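Local coordinates for major exported protein (Pseudomonas aeruginosa, PDB 3HE1) that is a secreted Hcp-family protein of the type VI secretion system, probably forming six-membered rings that build the tube of the secretion machine, at residues A[27-32]-A[61-66]; A[91-96]-A[163-168]; A[102-107]-A[143-148]. One frame throughout, in Å; residues are numbered along the deposited sequence. Where two conformers were deposited one is given.

Contact 1: A[27-32]-A[61-66]; sequences AYMSIT and VMVQGF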
loop_
_atom_site.group_PDB
_atom_site.type_symbol
_atom_site.label_atom_id
_atom_site.label_comp_id
_atom_site.label_asym_id
_atom_site.label_seq_id
_atom_site.Cartn_x
_atom_site.Cartn_y
_atom_site.Cartn_z
ATOM N N ALA A 27 -10.699 2.297 -24.575
ATOM C CA ALA A 27 -10.070 1.945 -25.828
ATOM C C ALA A 27 -10.814 0.720 -26.349
ATOM O O ALA A 27 -11.446 -0.016 -25.569
ATOM C CB ALA A 27 -8.600 1.641 -25.608
ATOM N N TYR A 28 -10.788 0.522 -27.663
ATOM C CA TYR A 28 -11.339 -0.694 -28.258
ATOM C C TYR A 28 -10.246 -1.276 -29.107
ATOM O O TYR A 28 -9.413 -0.538 -29.613
ATOM C CB TYR A 28 -12.599 -0.408 -29.080
ATOM C CG TYR A 28 -13.785 -0.049 -28.213
ATOM C CD1 TYR A 28 -14.555 -1.042 -27.617
ATOM C CD2 TYR A 28 -14.117 1.282 -27.962
ATOM C CE1 TYR A 28 -15.630 -0.725 -26.806
ATOM C CE2 TYR A 28 -15.199 1.613 -27.153
ATOM C CZ TYR A 28 -15.949 0.603 -26.578
ATOM O OH TYR A 28 -17.025 0.914 -25.771
HETATM N N MSE A 29 -10.222 -2.592 -29.248
HETATM C CA MSE A 29 -9.108 -3.232 -29.939
HETATM C C MSE A 29 -9.581 -4.251 -30.971
HETATM O O MSE A 29 -10.692 -4.757 -30.909
HETATM C CB MSE A 29 -8.159 -3.882 -28.920
HETATM C CG MSE A 29 -6.957 -4.653 -29.499
HETATM SE SE MSE A 29 -5.961 -5.446 -28.022
HETATM C CE MSE A 29 -7.527 -5.874 -26.938
ATOM N N SER A 30 -8.725 -4.537 -31.935
ATOM C CA SER A 30 -9.011 -5.573 -32.897
ATOM C C SER A 30 -7.787 -6.445 -32.984
ATOM O O SER A 30 -6.646 -5.964 -32.899
ATOM C CB SER A 30 -9.350 -4.984 -34.274
ATOM O OG SER A 30 -8.236 -4.312 -34.841
ATOM N N ILE A 31 -8.027 -7.738 -33.122
ATOM C CA ILE A 31 -6.941 -8.648 -33.387
ATOM C C ILE A 31 -7.229 -9.488 -34.616
ATOM O O ILE A 31 -8.319 -10.003 -34.785
ATOM C CB ILE A 31 -6.633 -9.520 -32.174
ATOM C CG1 ILE A 31 -6.354 -8.602 -30.968
ATOM C CG2 ILE A 31 -5.467 -10.459 -32.500
ATOM C CD1 ILE A 31 -5.987 -9.303 -29.666
ATOM N N THR A 32 -6.246 -9.560 -35.502
ATOM C CA THR A 32 -6.278 -10.497 -36.617
ATOM C C THR A 32 -5.083 -11.419 -36.472
ATOM O O THR A 32 -3.936 -10.955 -36.461
ATOM C CB THR A 32 -6.201 -9.796 -37.991
ATOM O OG1 THR A 32 -7.378 -9.012 -38.196
ATOM C CG2 THR A 32 -6.093 -10.827 -39.113
ATOM N N VAL A 61 -12.817 -5.493 -28.974
ATOM C CA VAL A 61 -12.871 -5.819 -27.568
ATOM C C VAL A 61 -12.673 -4.538 -26.747
ATOM O O VAL A 61 -11.908 -3.654 -27.127
ATOM C CB VAL A 61 -11.806 -6.892 -27.231
ATOM C CG1 VAL A 61 -10.870 -7.092 -28.416
ATOM C CG2 VAL A 61 -11.031 -6.522 -25.980
HETATM N N MSE A 62 -13.382 -4.455 -25.627
HETATM C CA MSE A 62 -13.353 -3.311 -24.720
HETATM C C MSE A 62 -12.122 -3.328 -23.808
HETATM O O MSE A 62 -12.072 -4.085 -22.834
HETATM C CB MSE A 62 -14.596 -3.382 -23.845
HETATM C CG MSE A 62 -15.108 -2.065 -23.332
HETATM SE SE MSE A 62 -16.295 -2.501 -21.870
HETATM C CE MSE A 62 -14.997 -3.484 -20.774
ATOM N N VAL A 63 -11.142 -2.482 -24.103
ATOM C CA VAL A 63 -9.914 -2.442 -23.314
ATOM C C VAL A 63 -10.054 -1.553 -22.085
ATOM O O VAL A 63 -10.266 -0.346 -22.200
ATOM C CB VAL A 63 -8.741 -1.936 -24.141
ATOM C CG1 VAL A 63 -7.560 -1.655 -23.232
ATOM C CG2 VAL A 63 -8.385 -2.950 -25.204
ATOM N N GLN A 64 -9.938 -2.158 -20.907
ATOM C CA GLN A 64 -10.080 -1.431 -19.646
ATOM C C GLN A 64 -8.727 -1.211 -18.939
ATOM O O GLN A 64 -8.682 -0.713 -17.812
ATOM C CB GLN A 64 -11.085 -2.138 -18.719
ATOM C CG GLN A 64 -12.547 -2.059 -19.183
ATOM C CD GLN A 64 -13.371 -1.004 -18.443
ATOM O OE1 GLN A 64 -13.304 -0.887 -17.216
ATOM N NE2 GLN A 64 -14.171 -0.247 -19.190
ATOM N N GLY A 65 -7.636 -1.570 -19.614
ATOM C CA GLY A 65 -6.297 -1.345 -19.098
ATOM C C GLY A 65 -5.299 -1.086 -20.212
ATOM O O GLY A 65 -5.565 -1.384 -21.370
ATOM N N PHE A 66 -4.161 -0.493 -19.866
ATOM C CA PHE A 66 -3.069 -0.329 -20.819
ATOM C C PHE A 66 -1.778 0.068 -20.100
ATOM O O PHE A 66 -1.787 0.932 -19.229
ATOM C CB PHE A 66 -3.421 0.691 -21.920
ATOM C CG PHE A 66 -2.352 0.824 -22.969
ATOM C CD1 PHE A 66 -2.350 0.005 -24.085
ATOM C CD2 PHE A 66 -1.329 1.744 -22.821
ATOM C CE1 PHE A 66 -1.356 0.115 -25.043
ATOM C CE2 PHE A 66 -0.321 1.858 -23.778
ATOM C CZ PHE A 66 -0.340 1.046 -24.889
#

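Contact 2: A[91-96]-A[163-168]; sequences VITKVF and LEDVHF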
loop_
_atom_site.group_PDB
_atom_site.type_symbol
_atom_site.label_atom_id
_atom_site.label_comp_id
_atom_site.label_asym_id
_atom_site.label_seq_id
_atom_site.Cartn_x
_atom_site.Cartn_y
_atom_site.Cartn_z
ATOM N N VAL A 91 0.705 -4.129 -22.856
ATOM C CA VAL A 91 -0.093 -4.787 -21.838
ATOM C C VAL A 91 -1.489 -4.204 -21.759
ATOM O O VAL A 91 -1.675 -3.081 -21.301
ATOM C CB VAL A 91 0.561 -4.634 -20.474
ATOM C CG1 VAL A 91 -0.049 -5.621 -19.485
ATOM C CG2 VAL A 91 2.064 -4.837 -20.581
ATOM N N ILE A 92 -2.481 -4.956 -22.204
ATOM C CA ILE A 92 -3.850 -4.469 -22.110
ATOM C C ILE A 92 -4.645 -5.243 -21.058
ATOM O O ILE A 92 -4.176 -6.230 -20.503
ATOM C CB ILE A 92 -4.570 -4.441 -23.498
ATOM C CG1 ILE A 92 -4.752 -5.848 -24.073
ATOM C CG2 ILE A 92 -3.784 -3.617 -24.471
ATOM C CD1 ILE A 92 -6.079 -6.524 -23.706
ATOM N N THR A 93 -5.844 -4.766 -20.769
ATOM C CA THR A 93 -6.725 -5.439 -19.835
ATOM C C THR A 93 -8.121 -5.399 -20.422
ATOM O O THR A 93 -8.530 -4.388 -20.990
ATOM C CB THR A 93 -6.724 -4.773 -18.430
ATOM O OG1 THR A 93 -5.420 -4.875 -17.845
ATOM C CG2 THR A 93 -7.729 -5.453 -17.507
ATOM N N LYS A 94 -8.837 -6.511 -20.293
ATOM C CA LYS A 94 -10.200 -6.624 -20.776
ATOM C C LYS A 94 -11.008 -7.387 -19.725
ATOM O O LYS A 94 -10.479 -7.694 -18.661
ATOM C CB LYS A 94 -10.187 -7.360 -22.118
ATOM C CG LYS A 94 -9.044 -8.370 -22.245
ATOM C CD LYS A 94 -8.972 -9.008 -23.633
ATOM C CE LYS A 94 -10.297 -9.690 -24.070
ATOM N NZ LYS A 94 -10.704 -10.871 -23.241
ATOM N N VAL A 95 -12.282 -7.662 -20.003
ATOM C CA VAL A 95 -13.069 -8.597 -19.194
ATOM C C VAL A 95 -13.182 -9.939 -19.951
ATOM O O VAL A 95 -12.870 -10.009 -21.139
ATOM C CB VAL A 95 -14.485 -8.051 -18.909
ATOM C CG1 VAL A 95 -14.473 -7.017 -17.788
ATOM C CG2 VAL A 95 -15.070 -7.455 -20.167
ATOM N N PHE A 96 -13.609 -11.004 -19.275
ATOM C CA PHE A 96 -13.804 -12.308 -19.933
ATOM C C PHE A 96 -14.796 -12.103 -21.079
ATOM O O PHE A 96 -15.770 -11.363 -20.920
ATOM C CB PHE A 96 -14.395 -13.353 -18.961
ATOM C CG PHE A 96 -13.424 -13.896 -17.920
ATOM C CD1 PHE A 96 -12.547 -13.073 -17.251
ATOM C CD2 PHE A 96 -13.449 -15.240 -17.583
ATOM C CE1 PHE A 96 -11.699 -13.578 -16.294
ATOM C CE2 PHE A 96 -12.598 -15.751 -16.630
ATOM C CZ PHE A 96 -11.719 -14.920 -15.984
ATOM N N LEU A 163 -11.868 -10.280 -14.963
ATOM C CA LEU A 163 -10.807 -9.550 -15.659
ATOM C C LEU A 163 -9.749 -10.426 -16.320
ATOM O O LEU A 163 -9.682 -11.630 -16.094
ATOM C CB LEU A 163 -10.122 -8.566 -14.711
ATOM C CG LEU A 163 -10.921 -7.340 -14.279
ATOM C CD1 LEU A 163 -10.019 -6.418 -13.492
ATOM C CD2 LEU A 163 -11.493 -6.634 -15.497
ATOM N N GLU A 164 -8.904 -9.795 -17.123
ATOM C CA GLU A 164 -7.972 -10.534 -17.945
ATOM C C GLU A 164 -6.994 -9.582 -18.626
ATOM O O GLU A 164 -7.375 -8.783 -19.483
ATOM C CB GLU A 164 -8.764 -11.343 -18.962
ATOM C CG GLU A 164 -7.961 -11.974 -20.066
ATOM C CD GLU A 164 -8.810 -12.924 -20.904
ATOM O OE1 GLU A 164 -8.970 -14.099 -20.483
ATOM O OE2 GLU A 164 -9.318 -12.491 -21.974
ATOM N N ASP A 165 -5.734 -9.663 -18.215
ATOM C CA ASP A 165 -4.660 -8.883 -18.814
ATOM C C ASP A 165 -3.950 -9.703 -19.867
ATOM O O ASP A 165 -3.613 -10.857 -19.623
ATOM C CB ASP A 165 -3.615 -8.505 -17.762
ATOM C CG ASP A 165 -4.206 -7.786 -16.573
ATOM O OD1 ASP A 165 -5.289 -7.175 -16.699
ATOM O OD2 ASP A 165 -3.560 -7.823 -15.509
ATOM N N VAL A 166 -3.673 -9.098 -21.017
ATOM C CA VAL A 166 -2.918 -9.784 -22.063
ATOM C C VAL A 166 -1.692 -8.994 -22.516
ATOM O O VAL A 166 -1.768 -7.783 -22.694
ATOM C CB VAL A 166 -3.803 -10.092 -23.277
ATOM C CG1 VAL A 166 -2.995 -10.808 -24.351
ATOM C CG2 VAL A 166 -5.003 -10.927 -22.846
ATOM N N HIS A 167 -0.571 -9.694 -22.702
ATOM C CA HIS A 167 0.696 -9.073 -23.096
ATOM C C HIS A 167 1.162 -9.489 -24.475
ATOM O O HIS A 167 1.231 -10.678 -24.785
ATOM C CB HIS A 167 1.798 -9.441 -22.121
ATOM C CG HIS A 167 1.435 -9.228 -20.701
ATOM N ND1 HIS A 167 2.309 -8.705 -19.779
ATOM C CD2 HIS A 167 0.275 -9.464 -20.030
ATOM C CE1 HIS A 167 1.718 -8.637 -18.599
ATOM N NE2 HIS A 167 0.479 -9.088 -18.731
ATOM N N PHE A 168 1.516 -8.497 -25.285
ATOM C CA PHE A 168 2.013 -8.730 -26.623
ATOM C C PHE A 168 3.435 -8.196 -26.753
ATOM O O PHE A 168 3.749 -7.103 -26.286
ATOM C CB PHE A 168 1.161 -7.994 -27.651
ATOM C CG PHE A 168 -0.322 -8.091 -27.423
ATOM C CD1 PHE A 168 -1.101 -8.953 -28.194
ATOM C CD2 PHE A 168 -0.950 -7.287 -26.476
ATOM C CE1 PHE A 168 -2.485 -9.031 -28.013
ATOM C CE2 PHE A 168 -2.323 -7.358 -26.281
ATOM C CZ PHE A 168 -3.094 -8.230 -27.059
#

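Contact 3: A[102-107]-A[143-148]; sequences LLLAAL and VDIKDY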
loop_
_atom_site.group_PDB
_atom_site.type_symbol
_atom_site.label_atom_id
_atom_site.label_comp_id
_atom_site.label_asym_id
_atom_site.label_seq_id
_atom_site.Cartn_x
_atom_site.Cartn_y
_atom_site.Cartn_z
ATOM N N LEU A 102 -10.108 -17.648 -27.329
ATOM C CA LEU A 102 -9.326 -17.567 -28.552
ATOM C C LEU A 102 -7.924 -17.065 -28.258
ATOM O O LEU A 102 -6.947 -17.658 -28.720
ATOM C CB LEU A 102 -10.039 -16.685 -29.590
ATOM C CG LEU A 102 -11.470 -17.149 -29.949
ATOM C CD1 LEU A 102 -12.135 -16.284 -31.030
ATOM C CD2 LEU A 102 -11.500 -18.625 -30.359
ATOM N N LEU A 103 -7.830 -15.996 -27.465
ATOM C CA LEU A 103 -6.545 -15.378 -27.121
ATOM C C LEU A 103 -5.609 -16.354 -26.456
ATOM O O LEU A 103 -4.402 -16.326 -26.703
ATOM C CB LEU A 103 -6.750 -14.176 -26.222
ATOM C CG LEU A 103 -7.532 -13.105 -26.968
ATOM C CD1 LEU A 103 -8.126 -12.101 -26.008
ATOM C CD2 LEU A 103 -6.598 -12.442 -27.944
ATOM N N LEU A 104 -6.169 -17.211 -25.606
ATOM C CA LEU A 104 -5.390 -18.266 -24.975
ATOM C C LEU A 104 -4.899 -19.220 -26.047
ATOM O O LEU A 104 -3.720 -19.572 -26.086
ATOM C CB LEU A 104 -6.214 -19.007 -23.923
ATOM C CG LEU A 104 -6.519 -18.106 -22.724
ATOM C CD1 LEU A 104 -7.865 -18.427 -22.085
ATOM C CD2 LEU A 104 -5.385 -18.154 -21.708
ATOM N N ALA A 105 -5.793 -19.628 -26.938
ATOM C CA ALA A 105 -5.365 -20.490 -28.024
ATOM C C ALA A 105 -4.165 -19.816 -28.670
ATOM O O ALA A 105 -3.115 -20.432 -28.836
ATOM C CB ALA A 105 -6.482 -20.701 -29.030
ATOM N N ALA A 106 -4.324 -18.538 -29.005
ATOM C CA ALA A 106 -3.240 -17.759 -29.581
ATOM C C ALA A 106 -1.966 -17.900 -28.745
ATOM O O ALA A 106 -0.916 -18.287 -29.252
ATOM C CB ALA A 106 -3.648 -16.289 -29.709
ATOM N N LEU A 107 -2.073 -17.597 -27.460
ATOM C CA LEU A 107 -0.919 -17.590 -26.575
ATOM C C LEU A 107 -0.243 -18.963 -26.578
ATOM O O LEU A 107 0.937 -19.082 -26.901
ATOM C CB LEU A 107 -1.369 -17.207 -25.162
ATOM C CG LEU A 107 -0.416 -16.988 -23.986
ATOM C CD1 LEU A 107 -1.259 -16.893 -22.747
ATOM C CD2 LEU A 107 0.581 -18.104 -23.823
ATOM N N VAL A 143 2.498 -13.006 -25.173
ATOM C CA VAL A 143 3.530 -13.626 -24.353
ATOM C C VAL A 143 3.067 -14.112 -22.982
ATOM O O VAL A 143 3.736 -14.931 -22.363
ATOM C CB VAL A 143 4.767 -12.730 -24.235
ATOM C CG1 VAL A 143 5.583 -12.823 -25.518
ATOM C CG2 VAL A 143 4.357 -11.297 -23.976
ATOM N N ASP A 144 1.923 -13.620 -22.517
ATOM C CA ASP A 144 1.312 -14.128 -21.295
ATOM C C ASP A 144 -0.062 -13.540 -21.043
ATOM O O ASP A 144 -0.396 -12.452 -21.506
ATOM C CB ASP A 144 2.213 -13.971 -20.058
ATOM C CG ASP A 144 3.189 -12.823 -20.172
ATOM O OD1 ASP A 144 4.342 -12.992 -19.729
ATOM O OD2 ASP A 144 2.815 -11.755 -20.695
ATOM N N ILE A 145 -0.881 -14.329 -20.357
ATOM C CA ILE A 145 -2.224 -13.914 -19.961
ATOM C C ILE A 145 -2.438 -14.228 -18.481
ATOM O O ILE A 145 -1.904 -15.195 -17.951
ATOM C CB ILE A 145 -3.328 -14.567 -20.835
ATOM C CG1 ILE A 145 -3.225 -14.081 -22.282
ATOM C CG2 ILE A 145 -4.720 -14.256 -20.287
ATOM C CD1 ILE A 145 -4.411 -14.457 -23.129
ATOM N N LYS A 146 -3.191 -13.366 -17.818
ATOM C CA LYS A 146 -3.555 -13.556 -16.425
ATOM C C LYS A 146 -5.062 -13.347 -16.301
ATOM O O LYS A 146 -5.595 -12.303 -16.696
ATOM C CB LYS A 146 -2.798 -12.572 -15.514
ATOM C CG LYS A 146 -3.541 -12.215 -14.217
ATOM C CD LYS A 146 -2.632 -11.554 -13.184
ATOM C CE LYS A 146 -3.397 -11.205 -11.903
ATOM N NZ LYS A 146 -2.523 -11.097 -10.690
ATOM N N ASP A 147 -5.749 -14.364 -15.792
ATOM C CA ASP A 147 -7.163 -14.246 -15.484
ATOM C C ASP A 147 -7.316 -14.027 -13.988
ATOM O O ASP A 147 -6.716 -14.745 -13.197
ATOM C CB ASP A 147 -7.901 -15.502 -15.924
ATOM C CG ASP A 147 -8.147 -15.538 -17.418
ATOM O OD1 ASP A 147 -8.081 -14.469 -18.072
ATOM O OD2 ASP A 147 -8.421 -16.638 -17.938
ATOM N N TYR A 148 -8.108 -13.032 -13.599
ATOM C CA TYR A 148 -8.314 -12.740 -12.182
ATOM C C TYR A 148 -9.662 -12.066 -11.925
ATOM O O TYR A 148 -10.182 -11.388 -12.807
ATOM C CB TYR A 148 -7.156 -11.890 -11.641
ATOM C CG TYR A 148 -6.947 -10.572 -12.352
ATOM C CD1 TYR A 148 -7.222 -9.375 -11.707
ATOM C CD2 TYR A 148 -6.470 -10.518 -13.662
ATOM C CE1 TYR A 148 -7.039 -8.159 -12.337
ATOM C CE2 TYR A 148 -6.286 -9.293 -14.310
ATOM C CZ TYR A 148 -6.572 -8.116 -13.630
ATOM O OH TYR A 148 -6.399 -6.883 -14.218
#

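Contact 1: A[27-32]-A[61-66]
Val61 and Met29 face each other as an antiparallel hydrogen-bonded pair. The N-H of Met29 meets Val61 O at 2.9 Å. The same oxygen also receives the CA-H of Tyr28, 3.2 Å from Tyr28 CA, so two neighbouring donors of one strand share a single acceptor. The side chains of Val61 and Met29, a selenomethionine, run side by side. Met29 leaves its backbone extended, with CG anti to the backbone N (chi1 178°), and bends only at the selenium, which swings its terminal methyl CE over the valines; Val61 CG2 lies 3.7 Å from that CE. A long, flexible apolar chain suits this place because it can reach along the buried face to both valines.

Met62, also selenomethionine, turns to the other face and forms an antiparallel non-hydrogen-bonded pair with Tyr28. Its CG packs 3.8 Å from Tyr28 CE1, the methionine chain slanting past the phenol ring.

At Val63 the first face returns. Val63 N donates to Ala27 O at 2.9 Å. Val63 CG2 closes on Met29 CE at 3.5 Å, where Met29 lies across Val63, while the small Ala27 sets its CB 3.9 Å from Val63 CB. Beyond Val63 the segments part.

This short ladder of alternating faces belongs to the curled antiparallel sheet of the Hcp fold, with Met29, Val61 and Val63 on a buried apolar face. Strand 27-33 lies between strands 61-71 and 112-123. Met29 also meets Ile92 of strand 86-95 and Phe168 of strand 162-169, whereas on the other face Tyr28 stacks on His57 and meets Phe44 edge to face.

Contact 2: A[91-96]-A[163-168]
Lys94 and Glu164 rise side by side from a hydrogen-bonded antiparallel pair and join in a salt bridge, with Lys94 NZ 2.5 Å from Glu164 OE2; this is shorter than usual for such a pair, so the exact length is doubtful. Glu164 is extended, whereas Lys94 folds at its last two torsions (chi3 -56°, chi4 -65°), which brings the ammonium to the OE2 end of the carboxylate. On the opposite face Thr93 OG1 donates to Asp165 OD1 at 2.6 Å, meeting the carboxylate from above its plane rather than within it. A beta-branched threonine suits a strand and places a short hydroxyl directly beside the aspartate.

Further along that face, Val91 CG1 sits over the middle of the His167 ring, 3.6 Å from its centroid, in a CH-pi contact. On the face of Lys94 and Glu164, Ile92 CG1 approaches the edge of the Phe168 ring at CE2, 3.6 Å away. Ile92 CG1 sits between the backbone N and the carbonyl carbon (chi1 65°), which turns it to the ring edge.

The backbone holds these pairs in register: Ile92 and Val166 exchange two N-H...O bonds, and Lys94 N reaches Glu164 O at 2.8 Å. Lys94 NZ additionally donates to Val95 O at 3.1 Å and forms a salt bridge with Asp97. Ser100 OG is hydrogen-bonded to Glu164 OE2, and Tyr148 OH bonds to Asp165 OD1. Phe96 meets Trp120 and Tyr133 of a neighbouring subunit.

The buried ammonium is therefore held by two carboxylates and a carbonyl, which would help offset the cost of burying its charge. Glu164 OE1 also lies close to Asp147 OD1, so one of those two acids may well be protonated.

Contact 3: A[102-107]-A[143-148]
Leu107 N bonds to Leu103 O at 2.8 Å, one helical turn that brings two leucines to bear on the same partner, Ile145 of the strand. No hydrogen bond crosses between the segments; the side-chain contacts are apolar.

Leu107 carries the closest touch. With CG anti to the backbone N (chi1 -175°) it reaches out from the helix and lays CD1 alongside Ile145, 3.5 Å from CG1, tighter than usual for two carbons. The two chains run antiparallel alongside each other, so the branch of the leucine lies against the flank of the isoleucine, and the same methyl lies 3.5 Å from Ile145 N.

Ile145 stretches CD1 on toward the helix (chi2 -169°). There CD1 rests 3.9 Å from Leu103 CB, 4.1 Å from Leu104 CD2 and 4.0 Å from Leu107 CD1, so that one methyl is received by three leucines. Isoleucine fits because its beta-branch suits the strand while its longer arm packs between the helical side chains.

The axes of the two segments come within 8.8 Å, at 145° between their directions. Ile145 also packs on Val166, and Ile142 on Leu103, Ala106 and Leu107. Asp144 to Tyr148 pair antiparallel with a strand of a neighbouring subunit, and Ile72 of that subunit touches Leu107. A short helix packed against a curled antiparallel sheet, with strands continuing between subunits, agrees with the Hcp fold and its ring-shaped hexamer.

In the fold
All three contacts involve one curled antiparallel sheet; in contact 3 a helix packs on it. Contact 1 lies near the centre of the chain and is fully buried, its side-chain chemistry being apolar; contact 2 is partly buried and mixes salt bridge, hydroxyl and ring contacts; contact 3 is buried yet farther out. Contacts 1 and 2 join through neighbouring strands 61-71 and 86-95, with Gln64 N probably bonded to Thr93 O and Met29 packed on Ile92. Contact 3 is nested in the loop closed by contact 2, and strands 140-149 and 162-169 adjoin. Between contacts 1 and 3 Ile31 touches Leu103, linking core to helix.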